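PDB 2EP5: malonyl CoA reductase (malonate semialdehyde-forming) from Sulfolobus tokodaii, which probably reduces malonyl-CoA to malonate semialdehyde with NADPH, as a member of the aspartate-semialdehyde dehydrogenase family. Local coordinates for the interface of chains A and B. Coordinates in Å, arbitrary orientation; residue numbers count along the deposited sequence, not the author numbering. Chains: chain A/B, 350aa long hypothetical aspartate-semialdehyde dehydrogenase.

Contact 1: the interface of chains A and B. Residues chain A 195-197, 238-240; chain B 195-197, 239-240.
A:Gly195 and B:Gly195 both take positive phi values near 60°, and each lays its CA against the Pro239 carbonyl of the opposite chain, with A:Gly195 CA 3.4 Å from B:Pro239 O. The two prolines meet across the local two-fold by their ring corners: A:Pro239 CG lies 3.3 Å from B:Pro239 CG, and the rings are set obliquely to one another. Each proline is flanked by Thr240, whose OG1 is anti to its own carbonyl carbon (chi1 -81° in chain A), which places it facing the glycine of the opposite chain. The hydroxyl A:Thr240 OG1 is 3.7 Å from B:Gly195 O, which is packing distance and not a hydrogen bond. A:Gly195 N, in contrast, reaches a water at 2.9 Å, and this water lies 3.3 Å from B:Pro239 O, joining the two backbones indirectly. The isoleucines depart from the symmetry. B:Ile197 CG1 lies 4.0 Å from A:Thr240 OG1, and the bend at its second torsion (chi2 -63°) turns CD1 towards A:Val238, with CD1 4.4 Å from A:Val238 CB. A:Ile197 is extended there instead, meets B:Thr240 roughly at a right angle through its CD1, and loses much less surface to the partner. This loop-to-loop patch on the two-fold axis belongs to the dimerisation region. Because residues 238-240 lie between strand 230-237 and strand 244-251, which begins at the predicted proton acceptor A:His244, pairing of the subunits may help to hold that catalytic segment in place.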
loop_
_atom_site.group_PDB
_atom_site.type_symbol
_atom_site.label_atom_id
_atom_site.label_comp_id
_atom_site.label_asym_id
_atom_site.label_seq_id
_atom_site.Cartn_x
_atom_site.Cartn_y
_atom_site.Cartn_z
ATOM N N GLY A 195 -3.892 -2.487 2.484
ATOM C CA GLY A 195 -5.193 -2.383 1.858
ATOM C C GLY A 195 -6.255 -2.942 2.784
ATOM O O GLY A 195 -7.312 -3.370 2.338
ATOM N N ASN A 196 -5.985 -2.922 4.087
ATOM C CA ASN A 196 -6.927 -3.483 5.043
ATOM C C ASN A 196 -7.059 -2.685 6.343
ATOM O O ASN A 196 -6.423 -1.649 6.536
ATOM C CB ASN A 196 -6.513 -4.928 5.344
ATOM C CG ASN A 196 -7.528 -5.666 6.194
ATOM O OD1 ASN A 196 -8.728 -5.620 5.926
ATOM N ND2 ASN A 196 -7.048 -6.364 7.222
ATOM N N ILE A 197 -7.912 -3.178 7.229
ATOM C CA ILE A 197 -8.136 -2.545 8.518
ATOM C C ILE A 197 -8.466 -3.614 9.550
ATOM O O ILE A 197 -9.229 -4.531 9.277
ATOM C CB ILE A 197 -9.253 -1.484 8.399
ATOM C CG1 ILE A 197 -8.626 -0.201 7.841
ATOM C CG2 ILE A 197 -9.938 -1.252 9.744
ATOM C CD1 ILE A 197 -9.572 0.920 7.577
ATOM N N VAL A 238 -4.517 0.773 11.046
ATOM C CA VAL A 238 -4.615 1.151 9.636
ATOM C C VAL A 238 -3.226 1.011 8.982
ATOM O O VAL A 238 -2.209 1.039 9.678
ATOM C CB VAL A 238 -5.117 2.602 9.496
ATOM C CG1 VAL A 238 -6.558 2.690 9.950
ATOM C CG2 VAL A 238 -4.248 3.544 10.325
ATOM N N PRO A 239 -3.172 0.843 7.641
ATOM C CA PRO A 239 -1.922 0.691 6.880
ATOM C C PRO A 239 -1.155 2.007 6.715
ATOM O O PRO A 239 -0.933 2.498 5.610
ATOM C CB PRO A 239 -2.401 0.106 5.555
ATOM C CG PRO A 239 -3.713 0.783 5.369
ATOM C CD PRO A 239 -4.342 0.711 6.751
ATOM N N THR A 240 -0.752 2.555 7.850
ATOM C CA THR A 240 -0.026 3.810 7.942
ATOM C C THR A 240 1.302 3.494 8.628
ATOM O O THR A 240 1.362 2.590 9.458
ATOM C CB THR A 240 -0.852 4.804 8.791
ATOM O OG1 THR A 240 -1.866 5.391 7.966
ATOM C CG2 THR A 240 0.027 5.887 9.397
ATOM N N GLY B 195 -0.640 4.986 2.581
ATOM C CA GLY B 195 0.040 5.257 3.837
ATOM C C GLY B 195 -0.521 6.509 4.486
ATOM O O GLY B 195 0.137 7.124 5.321
ATOM N N ASN B 196 -1.746 6.885 4.128
ATOM C CA ASN B 196 -2.329 8.106 4.675
ATOM C C ASN B 196 -3.803 7.991 5.096
ATOM O O ASN B 196 -4.448 6.962 4.895
ATOM C CB ASN B 196 -2.147 9.231 3.646
ATOM C CG ASN B 196 -2.471 10.601 4.204
ATOM O OD1 ASN B 196 -2.095 10.929 5.328
ATOM N ND2 ASN B 196 -3.156 11.421 3.409
ATOM N N ILE B 197 -4.324 9.059 5.695
ATOM C CA ILE B 197 -5.711 9.111 6.145
ATOM C C ILE B 197 -6.232 10.522 5.883
ATOM O O ILE B 197 -5.541 11.491 6.174
ATOM C CB ILE B 197 -5.816 8.831 7.677
ATOM C CG1 ILE B 197 -5.379 7.400 7.999
ATOM C CG2 ILE B 197 -7.232 9.049 8.159
ATOM C CD1 ILE B 197 -6.247 6.332 7.366
ATOM N N PRO B 239 -6.820 4.021 3.007
ATOM C CA PRO B 239 -6.205 3.337 1.861
ATOM C C PRO B 239 -6.681 1.902 1.697
ATOM O O PRO B 239 -5.901 0.952 1.779
ATOM C CB PRO B 239 -4.711 3.432 2.161
ATOM C CG PRO B 239 -4.664 3.462 3.661
ATOM C CD PRO B 239 -5.805 4.377 4.017
ATOM N N THR B 240 -7.977 1.769 1.456
ATOM C CA THR B 240 -8.639 0.482 1.270
ATOM C C THR B 240 -9.288 0.477 -0.113
ATOM O O THR B 240 -9.811 1.499 -0.563
ATOM C CB THR B 240 -9.723 0.280 2.364
ATOM O OG1 THR B 240 -9.105 -0.204 3.566
ATOM C CG2 THR B 240 -10.772 -0.698 1.912
HETATM O O HOH W 1 -2.750 0.110 2.000
#

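Contact 2: the interface of chains A and B. Residues chain A 199, 205, 233-235; chain B 312, 321, 323.
B:Arg321 reaches from strand 319-326 across to A:Thr234 and A:Glu205. From CB the chain leaves with CG anti to the backbone N (chi1 -167°), and CG comes within 3.9 Å of the hydroxyl A:Thr234 OG1. It then bends at CD, modelled so near this same oxygen that the spacing is doubtful, and NE passes the hydroxyl at 3.7 Å. At the tip the guanidinium divides its work. NH1 hydrogen-bonds to A:Thr234 OG1 at 3.2 Å, the oxygen lying somewhat tilted from the guanidinium plane, and forms a salt bridge with A:Glu205 OE2 at 3.3 Å, where any hydrogen bond is weak. NH2 turns back to its own subunit, donating almost straight (162° at H) to the backbone carbonyl B:Arg312 O at 3.2 Å. The same NH2 sits 3.5 Å above the centre of the B:Arg312 guanidinium, so the second arginine is covered on one face by the first. B:Arg312 meets the carboxylate of A:Glu205 from the opposite direction, edge to edge and nearly coplanar (17° between planes). Its salt bridge from NH2 to the syn side of OE2 is modelled very short, so its exact length is uncertain. On the anti side OE2 also accepts from the backbone amide A:Ser235 N at 2.9 Å, which helps to hold the carboxylate against strand 230-237. Beside this, A:Pro199 CB packs loosely on B:Val323 CG1. A leucine in place of B:Arg321 would probably leave the hydroxyl of A:Thr234 without this donor, A:Glu205 with less positive charge facing it, and the backbone carbonyl B:Arg312 O without the NH2 donor. The site is a two-arginine, one-carboxylate ion cluster that ties the strands of one subunit to the helix 204-215 and strand 230-237 of the other, and probably helps hold the dimer together.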
loop_
_atom_site.group_PDB
_atom_site.type_symbol
_atom_site.label_atom_id
_atom_site.label_comp_id
_atom_site.label_asym_id
_atom_site.label_seq_id
_atom_site.Cartn_x
_atom_site.Cartn_y
_atom_site.Cartn_z
ATOM N N PRO A 199 -9.890 -3.716 13.250
ATOM C CA PRO A 199 -10.563 -2.977 14.323
ATOM C C PRO A 199 -10.224 -3.411 15.742
ATOM O O PRO A 199 -11.001 -3.185 16.669
ATOM C CB PRO A 199 -12.039 -3.171 13.987
ATOM C CG PRO A 199 -12.059 -4.578 13.508
ATOM C CD PRO A 199 -10.832 -4.645 12.595
ATOM N N GLU A 205 -7.428 -0.300 24.177
ATOM C CA GLU A 205 -8.596 0.457 24.615
ATOM C C GLU A 205 -8.681 0.669 26.124
ATOM O O GLU A 205 -9.018 1.755 26.577
ATOM C CB GLU A 205 -9.867 -0.209 24.061
ATOM C CG GLU A 205 -9.845 -0.216 22.538
ATOM C CD GLU A 205 -10.785 -1.219 21.900
ATOM O OE1 GLU A 205 -10.889 -2.365 22.386
ATOM O OE2 GLU A 205 -11.401 -0.858 20.882
ATOM N N VAL A 233 -13.568 3.585 24.134
ATOM C CA VAL A 233 -12.717 3.726 22.966
ATOM C C VAL A 233 -12.608 2.501 22.088
ATOM O O VAL A 233 -12.672 1.371 22.561
ATOM C CB VAL A 233 -11.293 4.235 23.385
ATOM C CG1 VAL A 233 -11.192 4.296 24.911
ATOM C CG2 VAL A 233 -10.202 3.363 22.801
ATOM N N THR A 234 -12.461 2.756 20.795
ATOM C CA THR A 234 -12.323 1.711 19.792
ATOM C C THR A 234 -11.019 1.991 19.047
ATOM O O THR A 234 -10.901 3.002 18.337
ATOM C CB THR A 234 -13.512 1.754 18.813
ATOM O OG1 THR A 234 -14.734 1.693 19.564
ATOM C CG2 THR A 234 -13.459 0.584 17.837
ATOM N N SER A 235 -10.037 1.111 19.224
ATOM C CA SER A 235 -8.735 1.289 18.582
ATOM C C SER A 235 -8.586 0.417 17.343
ATOM O O SER A 235 -8.699 -0.810 17.404
ATOM C CB SER A 235 -7.607 0.991 19.571
ATOM O OG SER A 235 -7.706 1.819 20.713
ATOM N N ARG B 312 -17.352 -7.201 17.500
ATOM C CA ARG B 312 -16.956 -6.361 18.628
ATOM C C ARG B 312 -18.163 -5.732 19.315
ATOM O O ARG B 312 -18.098 -4.599 19.790
ATOM C CB ARG B 312 -15.998 -5.267 18.140
ATOM C CG ARG B 312 -14.822 -5.817 17.331
ATOM C CD ARG B 312 -13.561 -5.815 18.161
ATOM N NE ARG B 312 -13.075 -4.456 18.341
ATOM C CZ ARG B 312 -12.519 -3.998 19.454
ATOM N NH1 ARG B 312 -12.370 -4.788 20.510
ATOM N NH2 ARG B 312 -12.114 -2.738 19.503
ATOM N N ARG B 321 -21.611 -0.477 21.774
ATOM C CA ARG B 321 -20.676 -0.312 20.670
ATOM C C ARG B 321 -20.559 -1.546 19.792
ATOM O O ARG B 321 -20.482 -2.671 20.289
ATOM C CB ARG B 321 -19.281 0.046 21.187
ATOM C CG ARG B 321 -18.368 0.521 20.064
ATOM C CD ARG B 321 -16.939 0.152 20.302
ATOM N NE ARG B 321 -16.765 -1.287 20.453
ATOM C CZ ARG B 321 -15.655 -1.839 20.922
ATOM N NH1 ARG B 321 -14.642 -1.059 21.269
ATOM N NH2 ARG B 321 -15.567 -3.152 21.077
ATOM N N VAL B 323 -18.985 -2.844 15.610
ATOM C CA VAL B 323 -18.281 -2.512 14.380
ATOM C C VAL B 323 -18.956 -3.245 13.236
ATOM O O VAL B 323 -19.195 -4.466 13.295
ATOM C CB VAL B 323 -16.779 -2.900 14.469
ATOM C CG1 VAL B 323 -16.098 -2.704 13.115
ATOM C CG2 VAL B 323 -16.089 -2.040 15.540
#

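The centres of contact 1 and contact 2 lie about 17 Å apart along one interface; contact 1 straddles the two-fold and contains its own mates, whereas contact 2 has a twin with the chains exchanged. Strand 230-237 connects them: it supplies residues to contact 2 and leads directly into the loop of contact 1, while the segment 195-199 likewise contributes to both. Contact 1 is built from loops, with close backbone and proline packing; contact 2 adds charge pairing between strands and a helix. Their centres stand about 12 and 15 Å from A:His244, respectively, so subunit association may steady the surroundings of the active site.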